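Local coordinates for long form salivary protein D7L1 (Aedes aegypti, PDB 3DXL), which binds and sequesters host biogenic amines and leukotrienes in two separate pockets, helping female mosquitoes to feed on blood, at residues A[180-194]-A[242-254]. Numbering follows the deposited sequence. Where two conformers were deposited one is given.
With GOL (glycerol), chain F.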
loop_
_atom_site.group_PDB
_atom_site.type_symbol
_atom_site.label_atom_id
_atom_site.label_comp_id
_atom_site.label_asym_id
_atom_site.label_seq_id
_atom_site.Cartn_x
_atom_site.Cartn_y
_atom_site.Cartn_z
ATOM N N VAL A 180 -18.337 10.471 -12.768
ATOM C CA VAL A 180 -17.342 11.401 -12.249
ATOM C C VAL A 180 -18.021 12.687 -11.788
ATOM O O VAL A 180 -18.365 13.545 -12.601
ATOM C CB VAL A 180 -16.262 11.722 -13.303
ATOM C CG1 VAL A 180 -15.222 12.669 -12.713
ATOM C CG2 VAL A 180 -15.582 10.438 -13.815
ATOM N N LEU A 181 -18.246 12.800 -10.486
ATOM C CA LEU A 181 -18.808 14.009 -9.902
ATOM C C LEU A 181 -17.774 15.142 -9.871
ATOM O O LEU A 181 -16.567 14.898 -10.005
ATOM C CB LEU A 181 -19.382 13.719 -8.510
ATOM C CG LEU A 181 -20.421 12.592 -8.431
ATOM C CD1 LEU A 181 -20.808 12.328 -6.991
ATOM C CD2 LEU A 181 -21.673 12.925 -9.254
ATOM N N ASP A 182 -18.259 16.375 -9.722
ATOM C CA ASP A 182 -17.445 17.586 -9.890
ATOM C C ASP A 182 -17.173 18.335 -8.603
ATOM O O ASP A 182 -16.404 19.291 -8.594
ATOM C CB ASP A 182 -18.155 18.562 -10.836
ATOM C CG ASP A 182 -17.904 18.261 -12.280
ATOM O OD1 ASP A 182 -17.026 17.430 -12.590
ATOM O OD2 ASP A 182 -18.597 18.880 -13.112
ATOM N N ASP A 183 -17.848 17.935 -7.537
ATOM C CA ASP A 183 -17.819 18.689 -6.295
ATOM C C ASP A 183 -16.585 18.390 -5.437
ATOM O O ASP A 183 -15.923 17.363 -5.600
ATOM C CB ASP A 183 -19.100 18.418 -5.509
ATOM C CG ASP A 183 -19.224 16.960 -5.096
ATOM O OD1 ASP A 183 -19.671 16.126 -5.915
ATOM O OD2 ASP A 183 -18.863 16.645 -3.948
ATOM N N ALA A 184 -16.308 19.303 -4.511
ATOM C CA ALA A 184 -15.160 19.186 -3.608
ATOM C C ALA A 184 -15.154 17.882 -2.810
ATOM O O ALA A 184 -14.099 17.263 -2.626
ATOM C CB ALA A 184 -15.101 20.389 -2.662
ATOM N N LEU A 185 -16.321 17.464 -2.330
ATOM C CA LEU A 185 -16.428 16.219 -1.570
ATOM C C LEU A 185 -15.961 15.023 -2.391
ATOM O O LEU A 185 -15.174 14.202 -1.905
ATOM C CB LEU A 185 -17.859 15.992 -1.073
ATOM C CG LEU A 185 -18.124 14.726 -0.251
ATOM C CD1 LEU A 185 -17.305 14.713 1.028
ATOM C CD2 LEU A 185 -19.601 14.582 0.078
ATOM N N PHE A 186 -16.431 14.915 -3.631
ATOM C CA PHE A 186 -16.034 13.805 -4.472
ATOM C C PHE A 186 -14.540 13.839 -4.814
ATOM O O PHE A 186 -13.892 12.795 -4.906
ATOM C CB PHE A 186 -16.885 13.724 -5.739
ATOM C CG PHE A 186 -16.555 12.536 -6.586
ATOM C CD1 PHE A 186 -16.908 11.252 -6.171
ATOM C CD2 PHE A 186 -15.851 12.696 -7.771
ATOM C CE1 PHE A 186 -16.594 10.146 -6.948
ATOM C CE2 PHE A 186 -15.530 11.589 -8.555
ATOM C CZ PHE A 186 -15.902 10.318 -8.142
ATOM N N LYS A 187 -13.989 15.033 -4.990
ATOM C CA LYS A 187 -12.556 15.156 -5.225
ATOM C C LYS A 187 -11.732 14.664 -4.036
ATOM O O LYS A 187 -10.700 14.030 -4.220
ATOM C CB LYS A 187 -12.189 16.590 -5.614
ATOM C CG LYS A 187 -12.818 17.022 -6.940
ATOM C CD LYS A 187 -12.334 18.384 -7.384
ATOM C CE LYS A 187 -13.016 18.811 -8.678
ATOM N NZ LYS A 187 -12.606 20.185 -9.064
ATOM N N GLU A 188 -12.213 14.914 -2.826
ATOM C CA GLU A 188 -11.521 14.446 -1.629
ATOM C C GLU A 188 -11.665 12.937 -1.470
ATOM O O GLU A 188 -10.708 12.245 -1.133
ATOM C CB GLU A 188 -12.056 15.152 -0.389
ATOM C CG GLU A 188 -11.097 15.093 0.788
ATOM C CD GLU A 188 -11.633 15.757 2.045
ATOM O OE1 GLU A 188 -12.576 16.579 1.952
ATOM O OE2 GLU A 188 -11.107 15.440 3.135
ATOM N N HIS A 189 -12.868 12.426 -1.695
ATOM C CA HIS A 189 -13.110 11.001 -1.669
ATOM C C HIS A 189 -12.208 10.268 -2.675
ATOM O O HIS A 189 -11.610 9.229 -2.359
ATOM C CB HIS A 189 -14.591 10.711 -1.951
ATOM C CG HIS A 189 -14.845 9.286 -2.316
ATOM N ND1 HIS A 189 -14.886 8.273 -1.382
ATOM C CD2 HIS A 189 -14.986 8.693 -3.522
ATOM C CE1 HIS A 189 -15.076 7.119 -1.997
ATOM N NE2 HIS A 189 -15.144 7.348 -3.297
ATOM N N THR A 190 -12.082 10.826 -3.874
ATOM C CA THR A 190 -11.296 10.196 -4.919
ATOM C C THR A 190 -9.810 10.256 -4.566
ATOM O O THR A 190 -9.074 9.318 -4.855
ATOM C CB THR A 190 -11.600 10.842 -6.279
ATOM O OG1 THR A 190 -12.990 10.634 -6.600
ATOM C CG2 THR A 190 -10.775 10.236 -7.374
ATOM N N ASP A 191 -9.382 11.336 -3.916
ATOM C CA ASP A 191 -8.025 11.399 -3.364
ATOM C C ASP A 191 -7.783 10.265 -2.354
ATOM O O ASP A 191 -6.735 9.605 -2.383
ATOM C CB ASP A 191 -7.767 12.777 -2.740
ATOM C CG ASP A 191 -6.307 12.995 -2.392
ATOM O OD1 ASP A 191 -5.445 12.875 -3.290
ATOM O OD2 ASP A 191 -6.035 13.275 -1.217
ATOM N N CYS A 192 -8.752 10.031 -1.476
ATOM C CA CYS A 192 -8.677 8.927 -0.506
ATOM C C CYS A 192 -8.471 7.592 -1.213
ATOM O O CYS A 192 -7.595 6.806 -0.830
ATOM C CB CYS A 192 -9.948 8.901 0.353
ATOM S SG CYS A 192 -10.080 7.573 1.593
ATOM N N VAL A 193 -9.248 7.341 -2.264
ATOM C CA VAL A 193 -9.177 6.058 -2.965
ATOM C C VAL A 193 -7.868 5.920 -3.752
ATOM O O VAL A 193 -7.174 4.908 -3.633
ATOM C CB VAL A 193 -10.389 5.850 -3.897
ATOM C CG1 VAL A 193 -10.229 4.581 -4.709
ATOM C CG2 VAL A 193 -11.679 5.806 -3.090
ATOM N N MET A 194 -7.540 6.935 -4.547
ATOM C CA MET A 194 -6.345 6.882 -5.397
ATOM C C MET A 194 -5.051 6.771 -4.591
ATOM O O MET A 194 -4.113 6.095 -5.008
ATOM C CB MET A 194 -6.291 8.094 -6.331
ATOM C CG MET A 194 -7.434 8.158 -7.332
ATOM S SD MET A 194 -7.300 6.996 -8.712
ATOM C CE MET A 194 -6.115 7.848 -9.773
ATOM N N GLU A 242 -6.244 18.308 -6.314
ATOM C CA GLU A 242 -7.117 17.874 -7.400
ATOM C C GLU A 242 -6.486 16.842 -8.315
ATOM O O GLU A 242 -7.136 16.363 -9.254
ATOM C CB GLU A 242 -7.569 19.076 -8.211
ATOM C CG GLU A 242 -8.574 19.935 -7.474
ATOM C CD GLU A 242 -9.211 20.979 -8.361
ATOM O OE1 GLU A 242 -8.548 21.461 -9.305
ATOM O OE2 GLU A 242 -10.377 21.331 -8.097
ATOM N N LYS A 243 -5.234 16.486 -8.036
ATOM C CA LYS A 243 -4.511 15.594 -8.930
ATOM C C LYS A 243 -5.105 14.184 -8.969
ATOM O O LYS A 243 -5.252 13.630 -10.060
ATOM C CB LYS A 243 -3.005 15.612 -8.642
ATOM C CG LYS A 243 -2.355 16.947 -9.029
ATOM C CD LYS A 243 -0.920 17.081 -8.547
ATOM C CE LYS A 243 0.038 16.382 -9.475
ATOM N NZ LYS A 243 1.407 16.321 -8.908
ATOM N N SER A 244 -5.469 13.624 -7.810
ATOM C CA SER A 244 -6.108 12.295 -7.770
ATOM C C SER A 244 -7.363 12.265 -8.636
ATOM O O SER A 244 -7.532 11.393 -9.492
ATOM C CB SER A 244 -6.482 11.896 -6.342
ATOM O OG SER A 244 -5.332 11.552 -5.589
ATOM N N TRP A 245 -8.237 13.241 -8.409
ATOM C CA TRP A 245 -9.480 13.341 -9.165
ATOM C C TRP A 245 -9.211 13.531 -10.660
ATOM O O TRP A 245 -9.864 12.904 -11.498
ATOM C CB TRP A 245 -10.317 14.484 -8.599
ATOM C CG TRP A 245 -11.580 14.763 -9.368
ATOM C CD1 TRP A 245 -12.783 14.122 -9.237
ATOM C CD2 TRP A 245 -11.764 15.767 -10.378
ATOM N NE1 TRP A 245 -13.707 14.672 -10.107
ATOM C CE2 TRP A 245 -13.105 15.671 -10.825
ATOM C CE3 TRP A 245 -10.928 16.730 -10.958
ATOM C CZ2 TRP A 245 -13.635 16.519 -11.809
ATOM C CZ3 TRP A 245 -11.452 17.563 -11.949
ATOM C CH2 TRP A 245 -12.794 17.452 -12.359
ATOM N N HIS A 246 -8.245 14.383 -10.993
ATOM C CA HIS A 246 -7.874 14.585 -12.386
ATOM C C HIS A 246 -7.538 13.280 -13.098
ATOM O O HIS A 246 -8.023 13.023 -14.203
ATOM C CB HIS A 246 -6.698 15.549 -12.509
ATOM C CG HIS A 246 -6.118 15.610 -13.886
ATOM N ND1 HIS A 246 -6.705 16.322 -14.911
ATOM C CD2 HIS A 246 -5.003 15.044 -14.408
ATOM C CE1 HIS A 246 -5.974 16.194 -16.004
ATOM N NE2 HIS A 246 -4.939 15.420 -15.727
ATOM N N TYR A 247 -6.682 12.463 -12.480
ATOM C CA TYR A 247 -6.281 11.231 -13.128
ATOM C C TYR A 247 -7.415 10.222 -13.193
ATOM O O TYR A 247 -7.570 9.529 -14.205
ATOM C CB TYR A 247 -5.029 10.649 -12.464
ATOM C CG TYR A 247 -3.775 11.369 -12.904
ATOM C CD1 TYR A 247 -3.245 11.163 -14.172
ATOM C CD2 TYR A 247 -3.137 12.274 -12.063
ATOM C CE1 TYR A 247 -2.105 11.826 -14.588
ATOM C CE2 TYR A 247 -1.981 12.944 -12.474
ATOM C CZ TYR A 247 -1.484 12.712 -13.733
ATOM O OH TYR A 247 -0.349 13.360 -14.150
ATOM N N TYR A 248 -8.204 10.151 -12.124
ATOM C CA TYR A 248 -9.380 9.283 -12.134
ATOM C C TYR A 248 -10.332 9.639 -13.289
ATOM O O TYR A 248 -10.692 8.778 -14.096
ATOM C CB TYR A 248 -10.097 9.353 -10.784
ATOM C CG TYR A 248 -11.379 8.561 -10.732
ATOM C CD1 TYR A 248 -11.359 7.171 -10.671
ATOM C CD2 TYR A 248 -12.624 9.204 -10.780
ATOM C CE1 TYR A 248 -12.549 6.430 -10.637
ATOM C CE2 TYR A 248 -13.814 8.476 -10.743
ATOM C CZ TYR A 248 -13.766 7.096 -10.673
ATOM O OH TYR A 248 -14.928 6.359 -10.636
ATOM N N LYS A 249 -10.699 10.915 -13.364
ATOM C CA LYS A 249 -11.591 11.404 -14.415
ATOM C C LYS A 249 -11.000 11.135 -15.799
ATOM O O LYS A 249 -11.686 10.643 -16.697
ATOM C CB LYS A 249 -11.814 12.893 -14.219
ATOM C CG LYS A 249 -12.610 13.564 -15.333
ATOM C CD LYS A 249 -12.907 15.005 -14.990
ATOM C CE LYS A 249 -13.537 15.766 -16.162
ATOM N NZ LYS A 249 -14.933 15.327 -16.495
ATOM N N CYS A 250 -9.719 11.455 -15.964
ATOM C CA CYS A 250 -9.044 11.273 -17.234
ATOM C C CYS A 250 -9.098 9.817 -17.684
ATOM O O CYS A 250 -9.465 9.525 -18.817
ATOM C CB CYS A 250 -7.601 11.763 -17.142
ATOM S SG CYS A 250 -6.785 12.028 -18.724
ATOM N N LEU A 251 -8.762 8.896 -16.782
ATOM C CA LEU A 251 -8.783 7.477 -17.104
ATOM C C LEU A 251 -10.190 6.989 -17.454
ATOM O O LEU A 251 -10.373 6.270 -18.439
ATOM C CB LEU A 251 -8.190 6.651 -15.961
ATOM C CG LEU A 251 -6.659 6.717 -15.875
ATOM C CD1 LEU A 251 -6.185 6.330 -14.486
ATOM C CD2 LEU A 251 -6.040 5.824 -16.927
ATOM N N VAL A 252 -11.168 7.389 -16.643
ATOM C CA VAL A 252 -12.562 6.972 -16.825
ATOM C C VAL A 252 -13.154 7.445 -18.160
ATOM O O VAL A 252 -14.034 6.792 -18.724
ATOM C CB VAL A 252 -13.441 7.426 -15.612
ATOM C CG1 VAL A 252 -14.945 7.290 -15.907
ATOM C CG2 VAL A 252 -13.067 6.626 -14.375
ATOM N N GLU A 253 -12.653 8.570 -18.661
ATOM C CA GLU A 253 -13.153 9.166 -19.898
ATOM C C GLU A 253 -12.282 8.859 -21.114
ATOM O O GLU A 253 -12.603 9.283 -22.226
ATOM C CB GLU A 253 -13.318 10.669 -19.681
ATOM C CG GLU A 253 -14.395 10.975 -18.626
ATOM C CD GLU A 253 -14.488 12.437 -18.204
ATOM O OE1 GLU A 253 -13.775 13.294 -18.769
ATOM O OE2 GLU A 253 -15.283 12.728 -17.284
ATOM N N SER A 254 -11.211 8.088 -20.911
ATOM C CA SER A 254 -10.197 7.836 -21.948
ATOM C C SER A 254 -10.490 6.618 -22.826
ATOM O O SER A 254 -11.409 5.856 -22.570
ATOM C CB SER A 254 -8.833 7.627 -21.288
ATOM O OG SER A 254 -8.753 6.315 -20.760
HETATM C C1 GOL F . -15.362 5.011 -7.580
HETATM O O1 GOL F . -14.800 4.402 -8.720
HETATM C C2 GOL F . -14.302 5.219 -6.505
HETATM O O2 GOL F . -14.931 5.364 -5.248
HETATM C C3 GOL F . -13.484 6.462 -6.834
HETATM O O3 GOL F . -14.313 7.602 -6.812
HETATM O O HOH W 1 -17.023 15.498 -14.474
HETATM O O HOH W 2 -8.430 14.684 -5.857
HETATM O O HOH W 3 -4.634 14.603 -5.222
#
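Asp191 OD1 is met by Ser244 OG at the start of helix 243-253 (2.7 Å, on the anti side of the carboxylate), and a water that accepts from Ser244 N lies 2.7 Å from the same OD1 and can donate to it. The start of helix 243-253 is thereby tied to the flank of helix 184-194, and a second water links Trp245 N to Lys187 O.

Trp245 shows how one indole can serve an interface through rim and face together. Its NE1 bonds to Leu181 O (2.9 Å), which it meets nearly in line with the carbonyl, though the oxygen is tilted out of the indole plane. Over one face lies the extended chain of Lys187, with CE 3.6 Å from the centroid of the six-membered ring in a CH-pi contact and the ammonium in a cation-pi position. That same NZ forms a salt bridge with Glu242 OE2 (2.7 Å), met from above the carboxylate plane, so the lysine is held at its end as well as along its length. Phe186 meets the indole rim to rim, the planes 87° apart.

Farther along, Val180 divides its branches: CG1, anti to the backbone N (chi1 -179°), rests on Trp245 NE1 and Lys249 CB, while CG2 packs against Val252 CG1 at 3.8 Å. Thr190 CG2 sits 3.6 Å from Tyr248 CB. Beyond it, a glycerol, probably from the crystallisation liquor, bonds to both Tyr248 OH and His189 NE2; His189 binds noradrenaline, consistent with this side of the contact lining the C-terminal amine pocket of the odorant-binding-protein fold.

The two helices cross at 85°. Helix 153-161 is disulfide-linked to the first through Cys157-Cys192, helix 223-234 to the second through Cys232-Cys250, and helix 257-271 packs on both, with Phe264 against Val193 and Phe260 against Tyr248, Leu251 and Val252.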